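Local coordinates for N2152 (Neocallimastix frontalis, PDB 5U22), which probably hydrolyses glycosidic bonds in rare arabinose-containing substrates, as a family 39 glycoside hydrolase of an anaerobic rumen fungus, at residues 165-168 with 169-173; 26-29 with 30-33; 249-252 with 253-256. All blocks are in the same frame, centred on the assembly; numbering follows the deposited sequence. Where two conformers were deposited one is given.

In the fold
The three contacts are local, each within a single run of chain, and none touches another. Along the chain contact 2 comes first, then contact 1, then contact 3. Contact 2 is the corner between strands 23-28 and 31-35, both paired with strand 315-320 in the mixed sheet. Residues 165-173 lie on helix 160-174, and residues 249-256 lie in the loop between strand 242-247 and helix 258-270. It is about 42 Å between the centres of contacts 1 and 2, about 35 Å for 1 and 3, and about 29 Å for 2 and 3. Contact 1 thus belongs to the outer helices of the TIM barrel, contact 3 to a strand-to-helix loop, and contact 2 to the separate beta-sandwich part.

Contact 1 of 3, residues 165-168 with 169-173; sequences KQTY and DLLRQ
The hydroxyl of Y168 has two partners, R172 NH2 and the backbone O of L206. R172 NH2 donates to Y168 OH at 2.7 Å. This bond is bent, with an N-H...O angle of 134°, and the hydroxyl lies tilted out of the guanidinium plane. Ring and guanidinium planes are steeply inclined, 75° apart, and the two groups meet through this bond. The ring of Y168 swings to this place because CG is anti to the backbone N (chi1 -175°). R172 CG and NE lie close to Y168 CE1, NE at 3.6 Å. R172 NH2 has a second partner in D208, a salt bridge that further fixes the guanidinium group.

One turn earlier K165 reaches D169. The two form a salt bridge whose hydrogen bond is weak, K165 NZ to D169 OD1 3.3 Å. K165 CE comes to 3.2 Å from D169 OD2, so the lysine chain runs against the carboxylate. The stronger partner of NZ is the backbone O of N203.

Beneath these side chains the backbone repeats the i to i+4 pattern. D169 N donates to K165 O at 3.0 Å, and R172 N donates to Y168 O at 3.0 Å. On the buried side L170 touches helix 117-134 and L171 touches I180. Paired i to i+4 side chains are typical of an alpha helix, here one on the outside of a TIM barrel.

Contact 2 of 3, residues 26-29 with 30-33; sequences TVDC and NAKI
D28 bends back over the turn that follows it, meeting N30 and A31. Its CB lies 3.9 Å from A31 CB. CG is at the same distance from that methyl group. OD1 then has two N-H donors. The stronger partner is N360 ND2, outside the turn. The other is the backbone N of N30, 2.9 Å from D28 OD1. This second donor comes from above the carboxylate plane, 35° out of it. CG of D28 is anti to the backbone N (chi1 -175°), which brings OD1 to the N-H two residues on, as in an Asx turn. The other oxygen, OD2, has A31 CB at 4.0 Å.

The main chain makes a type I beta turn from D28 to A31. A31 N donates to D28 O at 3.0 Å. K32 was deposited in two conformers. In one of them it folds back past the turn and its NZ approaches C29 O, so this bond is doubtful.

The turn is a corner at the surface, joining strand 23-28 to strand 31-35. Strand 315-320 pairs antiparallel with both, and 23-28 also runs parallel to 353-359. C29 turns inward against L361, P362 and V335, the last on strand 330-336.

Contact 3 of 3, residues 249-252 with 253-256; sequences DENH and DLEG. With EDO (1,2-ethanediol), chain C.
N251 and D249 both meet L254, and here the loop is tightly packed. The side chains of D249 and L254 lie side by side and point the same way. D249 CB is 3.8 Å from L254 CB, and D249 OD2 touches L254 CD1 at 3.7 Å. N251 CB rests against L254 CG. D249 OD2 also accepts from N251 N at 2.9 Å, which closes an Asx turn. The other carboxylate oxygen, D249 OD1, pairs with R263 in a salt bridge, so both oxygens are tied.

A second such bond follows. N251 OD1 accepts from D253 N at 2.9 Å, the donor lying above the amide plane. CG of N251 is anti to the backbone N (chi1 -176°), which carries OD1 over the start of the short 3-10 turn. There N251 O takes L254 N, and H252 O takes E255 N. A water accepts from D249 N and donates to L254 O.

The outer side is looser and wet. Another water bridges N251 ND2 and D253 OD2, donating to D253 OD2 at 2.6 Å. H252 ND1 is hydrogen-bonded to both oxygens of a 1,2-ethanediol, O1 at 2.9 Å, and either side could donate. This diol is probably from the crystallisation liquor. The imidazole itself is held by stacking on W281.

E255 OE1 is hydrogen-bonded to S291 OG, and OE2 to T279 OG1 and the backbone N of W281. Its side chain is about 5 Å from a bound buffer molecule. That is consistent with the end of the barrel where TIM-barrel enzymes usually hold their active site. The loop connects strand 242-247 of the parallel barrel sheet to helix 258-270, which carries R263.

Contact 1 of 3, residues 165-168 with 169-173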
loop_
_atom_site.group_PDB
_atom_site.type_symbol
_atom_site.label_atom_id
_atom_site.label_comp_id
_atom_site.label_asym_id
_atom_site.label_seq_id
_atom_site.Cartn_x
_atom_site.Cartn_y
_atom_site.Cartn_z
ATOM N N LYS A 165 3.953 -25.249 -4.031
ATOM C CA LYS A 165 4.937 -26.074 -3.339
ATOM C C LYS A 165 6.184 -26.282 -4.190
ATOM O O LYS A 165 7.313 -26.133 -3.711
ATOM C CB LYS A 165 4.302 -27.417 -2.981
ATOM C CG LYS A 165 5.284 -28.477 -2.497
ATOM C CD LYS A 165 5.997 -28.063 -1.222
ATOM C CE LYS A 165 6.805 -29.228 -0.640
ATOM N NZ LYS A 165 7.680 -28.776 0.468
ATOM N N GLN A 166 5.999 -26.627 -5.463
ATOM C CA GLN A 166 7.149 -26.946 -6.300
ATOM C C GLN A 166 7.985 -25.710 -6.584
ATOM O O GLN A 166 9.220 -25.780 -6.612
ATOM C CB GLN A 166 6.680 -27.606 -7.600
ATOM C CG GLN A 166 6.127 -29.030 -7.398
ATOM C CD GLN A 166 5.381 -29.564 -8.618
ATOM O OE1 GLN A 166 5.771 -29.307 -9.760
ATOM N NE2 GLN A 166 4.300 -30.305 -8.378
ATOM N N THR A 167 7.340 -24.566 -6.789
ATOM C CA THR A 167 8.102 -23.356 -7.068
ATOM C C THR A 167 8.784 -22.849 -5.802
ATOM O O THR A 167 9.907 -22.328 -5.851
ATOM C CB THR A 167 7.178 -22.290 -7.666
ATOM O OG1 THR A 167 6.494 -22.845 -8.796
ATOM C CG2 THR A 167 7.973 -21.086 -8.109
ATOM N N TYR A 168 8.106 -22.980 -4.662
ATOM C CA TYR A 168 8.693 -22.635 -3.373
ATOM C C TYR A 168 9.980 -23.418 -3.134
ATOM O O TYR A 168 11.008 -22.846 -2.753
ATOM C CB TYR A 168 7.661 -22.915 -2.278
ATOM C CG TYR A 168 8.018 -22.507 -0.864
ATOM C CD1 TYR A 168 8.899 -23.265 -0.088
ATOM C CD2 TYR A 168 7.419 -21.404 -0.280
ATOM C CE1 TYR A 168 9.202 -22.896 1.222
ATOM C CE2 TYR A 168 7.710 -21.034 1.024
ATOM C CZ TYR A 168 8.599 -21.776 1.764
ATOM O OH TYR A 168 8.862 -21.392 3.055
ATOM N N ASP A 169 9.948 -24.732 -3.380
ATOM C CA ASP A 169 11.146 -25.540 -3.173
ATOM C C ASP A 169 12.254 -25.106 -4.112
ATOM O O ASP A 169 13.432 -25.087 -3.730
ATOM C CB ASP A 169 10.832 -27.026 -3.363
ATOM C CG ASP A 169 9.958 -27.583 -2.247
ATOM O OD1 ASP A 169 9.769 -26.877 -1.241
ATOM O OD2 ASP A 169 9.454 -28.721 -2.382
ATOM N N LEU A 170 11.899 -24.759 -5.351
ATOM C CA LEU A 170 12.888 -24.248 -6.292
ATOM C C LEU A 170 13.530 -22.962 -5.772
ATOM O O LEU A 170 14.759 -22.824 -5.772
ATOM C CB LEU A 170 12.236 -24.023 -7.658
ATOM C CG LEU A 170 13.144 -23.261 -8.636
ATOM C CD1 LEU A 170 14.355 -24.107 -9.004
ATOM C CD2 LEU A 170 12.381 -22.835 -9.872
ATOM N N LEU A 171 12.708 -22.012 -5.315
ATOM C CA LEU A 171 13.226 -20.722 -4.862
ATOM C C LEU A 171 14.123 -20.868 -3.641
ATOM O O LEU A 171 15.108 -20.129 -3.491
ATOM C CB LEU A 171 12.063 -19.775 -4.559
ATOM C CG LEU A 171 11.359 -19.267 -5.826
ATOM C CD1 LEU A 171 10.141 -18.437 -5.495
ATOM C CD2 LEU A 171 12.338 -18.473 -6.684
ATOM N N ARG A 172 13.787 -21.791 -2.740
ATOM C CA ARG A 172 14.627 -21.999 -1.566
ATOM C C ARG A 172 15.980 -22.567 -1.950
ATOM O O ARG A 172 16.973 -22.328 -1.257
ATOM C CB ARG A 172 13.941 -22.929 -0.568
ATOM C CG ARG A 172 12.761 -22.325 0.164
ATOM C CD ARG A 172 13.141 -21.110 0.996
ATOM N NE ARG A 172 12.096 -20.824 1.976
ATOM C CZ ARG A 172 11.735 -19.604 2.365
ATOM N NH1 ARG A 172 12.323 -18.537 1.856
ATOM N NH2 ARG A 172 10.771 -19.459 3.263
ATOM N N GLN A 173 16.037 -23.324 -3.040
ATOM C CA GLN A 173 17.301 -23.876 -3.505
ATOM C C GLN A 173 18.147 -22.820 -4.214
ATOM O O GLN A 173 19.342 -22.686 -3.929
ATOM C CB GLN A 173 17.039 -25.071 -4.428
#

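Contact 2 of 3, residues 26-29 with 30-33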
loop_
_atom_site.group_PDB
_atom_site.type_symbol
_atom_site.label_atom_id
_atom_site.label_comp_id
_atom_site.label_asym_id
_atom_site.label_seq_id
_atom_site.Cartn_x
_atom_site.Cartn_y
_atom_site.Cartn_z
ATOM N N THR A 26 -11.076 10.666 16.179
ATOM C CA THR A 26 -10.364 10.979 17.411
ATOM C C THR A 26 -8.953 10.417 17.335
ATOM O O THR A 26 -8.762 9.217 17.105
ATOM C CB THR A 26 -11.116 10.443 18.625
ATOM O OG1 THR A 26 -12.406 11.057 18.656
ATOM C CG2 THR A 26 -10.360 10.790 19.918
ATOM N N VAL A 27 -7.975 11.300 17.509
ATOM C CA VAL A 27 -6.557 10.971 17.484
ATOM C C VAL A 27 -6.086 10.945 18.930
ATOM O O VAL A 27 -6.263 11.927 19.656
ATOM C CB VAL A 27 -5.770 12.012 16.672
ATOM C CG1 VAL A 27 -4.267 11.776 16.777
ATOM C CG2 VAL A 27 -6.229 12.021 15.218
ATOM N N ASP A 28 -5.511 9.825 19.364
ATOM C CA ASP A 28 -4.931 9.723 20.701
ATOM C C ASP A 28 -3.415 9.770 20.553
ATOM O O ASP A 28 -2.784 8.759 20.233
ATOM C CB ASP A 28 -5.373 8.447 21.420
ATOM C CG ASP A 28 -4.874 8.391 22.860
ATOM O OD1 ASP A 28 -3.938 9.150 23.214
ATOM O OD2 ASP A 28 -5.415 7.587 23.639
ATOM N N CYS A 29 -2.823 10.927 20.848
ATOM C CA CYS A 29 -1.390 11.081 20.629
ATOM C C CYS A 29 -0.542 10.219 21.555
ATOM O O CYS A 29 0.654 10.067 21.286
ATOM C CB CYS A 29 -0.999 12.552 20.777
ATOM S SG CYS A 29 -1.901 13.633 19.635
ATOM N N ASN A 30 -1.116 9.645 22.614
ATOM C CA ASN A 30 -0.372 8.740 23.483
ATOM C C ASN A 30 -0.413 7.292 23.025
ATOM O O ASN A 30 0.358 6.476 23.534
ATOM C CB ASN A 30 -0.908 8.803 24.916
ATOM C CG ASN A 30 -0.234 9.878 25.730
ATOM O OD1 ASN A 30 0.749 10.477 25.292
ATOM N ND2 ASN A 30 -0.757 10.132 26.926
ATOM N N ALA A 31 -1.300 6.951 22.100
ATOM C CA ALA A 31 -1.517 5.562 21.698
ATOM C C ALA A 31 -0.649 5.256 20.482
ATOM O O ALA A 31 -1.090 5.278 19.334
ATOM C CB ALA A 31 -3.002 5.327 21.438
ATOM N N LYS A 32 0.618 4.946 20.759
ATOM C CA LYS A 32 1.585 4.669 19.702
ATOM C C LYS A 32 1.305 3.320 19.052
ATOM O O LYS A 32 1.121 2.312 19.743
ATOM C CB LYS A 32 3.005 4.685 20.272
ATOM C CG LYS A 32 3.754 6.002 20.123
ATOM C CD LYS A 32 3.052 7.173 20.790
ATOM C CE LYS A 32 3.988 8.367 20.892
ATOM N NZ LYS A 32 3.296 9.626 21.268
ATOM N N ILE A 33 1.284 3.294 17.720
ATOM C CA ILE A 33 1.097 2.034 17.007
ATOM C C ILE A 33 2.465 1.435 16.734
ATOM O O ILE A 33 2.756 0.299 17.132
ATOM C CB ILE A 33 0.316 2.223 15.699
ATOM C CG1 ILE A 33 -1.030 2.882 15.973
ATOM C CG2 ILE A 33 0.109 0.877 15.024
ATOM C CD1 ILE A 33 -1.716 3.365 14.717
#

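Contact 3 of 3, residues 249-252 with 253-256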
loop_
_atom_site.group_PDB
_atom_site.type_symbol
_atom_site.label_atom_id
_atom_site.label_comp_id
_atom_site.label_asym_id
_atom_site.label_seq_id
_atom_site.Cartn_x
_atom_site.Cartn_y
_atom_site.Cartn_z
ATOM N N ASP A 249 -10.366 1.215 -4.157
ATOM C CA ASP A 249 -11.813 1.202 -4.001
ATOM C C ASP A 249 -12.442 0.296 -5.055
ATOM O O ASP A 249 -11.877 0.084 -6.132
ATOM C CB ASP A 249 -12.369 2.624 -4.147
ATOM C CG ASP A 249 -13.843 2.695 -3.828
ATOM O OD1 ASP A 249 -14.172 2.732 -2.628
ATOM O OD2 ASP A 249 -14.671 2.677 -4.762
ATOM N N GLU A 250 -13.631 -0.237 -4.744
ATOM C CA GLU A 250 -14.348 -1.064 -5.714
ATOM C C GLU A 250 -14.522 -0.354 -7.052
ATOM O O GLU A 250 -14.488 -1.000 -8.109
ATOM C CB GLU A 250 -15.715 -1.484 -5.152
ATOM C CG GLU A 250 -16.684 -0.325 -4.829
ATOM C CD GLU A 250 -17.679 -0.683 -3.726
ATOM O OE1 GLU A 250 -17.230 -0.933 -2.589
ATOM O OE2 GLU A 250 -18.905 -0.729 -3.994
ATOM N N ASN A 251 -14.704 0.964 -7.041
ATOM C CA ASN A 251 -14.734 1.750 -8.276
ATOM C C ASN A 251 -13.297 2.004 -8.745
ATOM O O ASN A 251 -12.548 2.750 -8.102
ATOM C CB ASN A 251 -15.479 3.062 -8.036
ATOM C CG ASN A 251 -15.645 3.888 -9.301
ATOM O OD1 ASN A 251 -15.007 3.629 -10.320
ATOM N ND2 ASN A 251 -16.508 4.885 -9.237
ATOM N N HIS A 252 -12.914 1.399 -9.876
ATOM C CA HIS A 252 -11.546 1.544 -10.381
ATOM C C HIS A 252 -11.163 3.003 -10.592
ATOM O O HIS A 252 -9.979 3.349 -10.551
ATOM C CB HIS A 252 -11.377 0.816 -11.721
ATOM C CG HIS A 252 -11.722 -0.644 -11.692
ATOM N ND1 HIS A 252 -11.749 -1.415 -12.836
ATOM C CD2 HIS A 252 -12.049 -1.474 -10.672
ATOM C CE1 HIS A 252 -12.069 -2.658 -12.521
ATOM N NE2 HIS A 252 -12.275 -2.716 -11.217
ATOM N N ASP A 253 -12.141 3.862 -10.882
ATOM C CA ASP A 253 -11.837 5.258 -11.169
ATOM C C ASP A 253 -11.344 6.021 -9.944
ATOM O O ASP A 253 -10.852 7.144 -10.090
ATOM C CB ASP A 253 -13.069 5.946 -11.758
ATOM C CG ASP A 253 -13.434 5.412 -13.123
ATOM O OD1 ASP A 253 -12.525 4.928 -13.842
ATOM O OD2 ASP A 253 -14.631 5.488 -13.485
ATOM N N LEU A 254 -11.461 5.444 -8.756
ATOM C CA LEU A 254 -10.974 6.068 -7.531
ATOM C C LEU A 254 -9.543 5.659 -7.193
ATOM O O LEU A 254 -9.040 6.033 -6.123
ATOM C CB LEU A 254 -11.902 5.726 -6.360
ATOM C CG LEU A 254 -13.383 6.126 -6.466
ATOM C CD1 LEU A 254 -14.000 6.349 -5.085
ATOM C CD2 LEU A 254 -13.614 7.335 -7.368
ATOM N N GLU A 255 -8.889 4.897 -8.066
ATOM C CA GLU A 255 -7.474 4.600 -7.891
ATOM C C GLU A 255 -6.701 5.903 -7.745
ATOM O O GLU A 255 -6.872 6.833 -8.539
ATOM C CB GLU A 255 -6.956 3.798 -9.096
ATOM C CG GLU A 255 -5.572 3.189 -8.923
ATOM C CD GLU A 255 -5.100 2.481 -10.178
ATOM O OE1 GLU A 255 -4.403 3.125 -11.003
ATOM O OE2 GLU A 255 -5.468 1.296 -10.355
ATOM N N GLY A 256 -5.886 5.994 -6.698
ATOM C CA GLY A 256 -5.160 7.231 -6.484
ATOM C C GLY A 256 -5.976 8.421 -6.015
ATOM O O GLY A 256 -5.434 9.527 -5.944
HETATM C C1 EDO C . -10.468 -0.034 -16.270
HETATM O O1 EDO C . -11.076 0.305 -15.017
HETATM C C2 EDO C . -9.970 -1.472 -16.203
HETATM O O2 EDO C . -11.071 -2.331 -15.873
HETATM O O HOH W 1 -8.816 3.859 -4.168
HETATM O O HOH W 2 -16.671 6.092 -12.063
#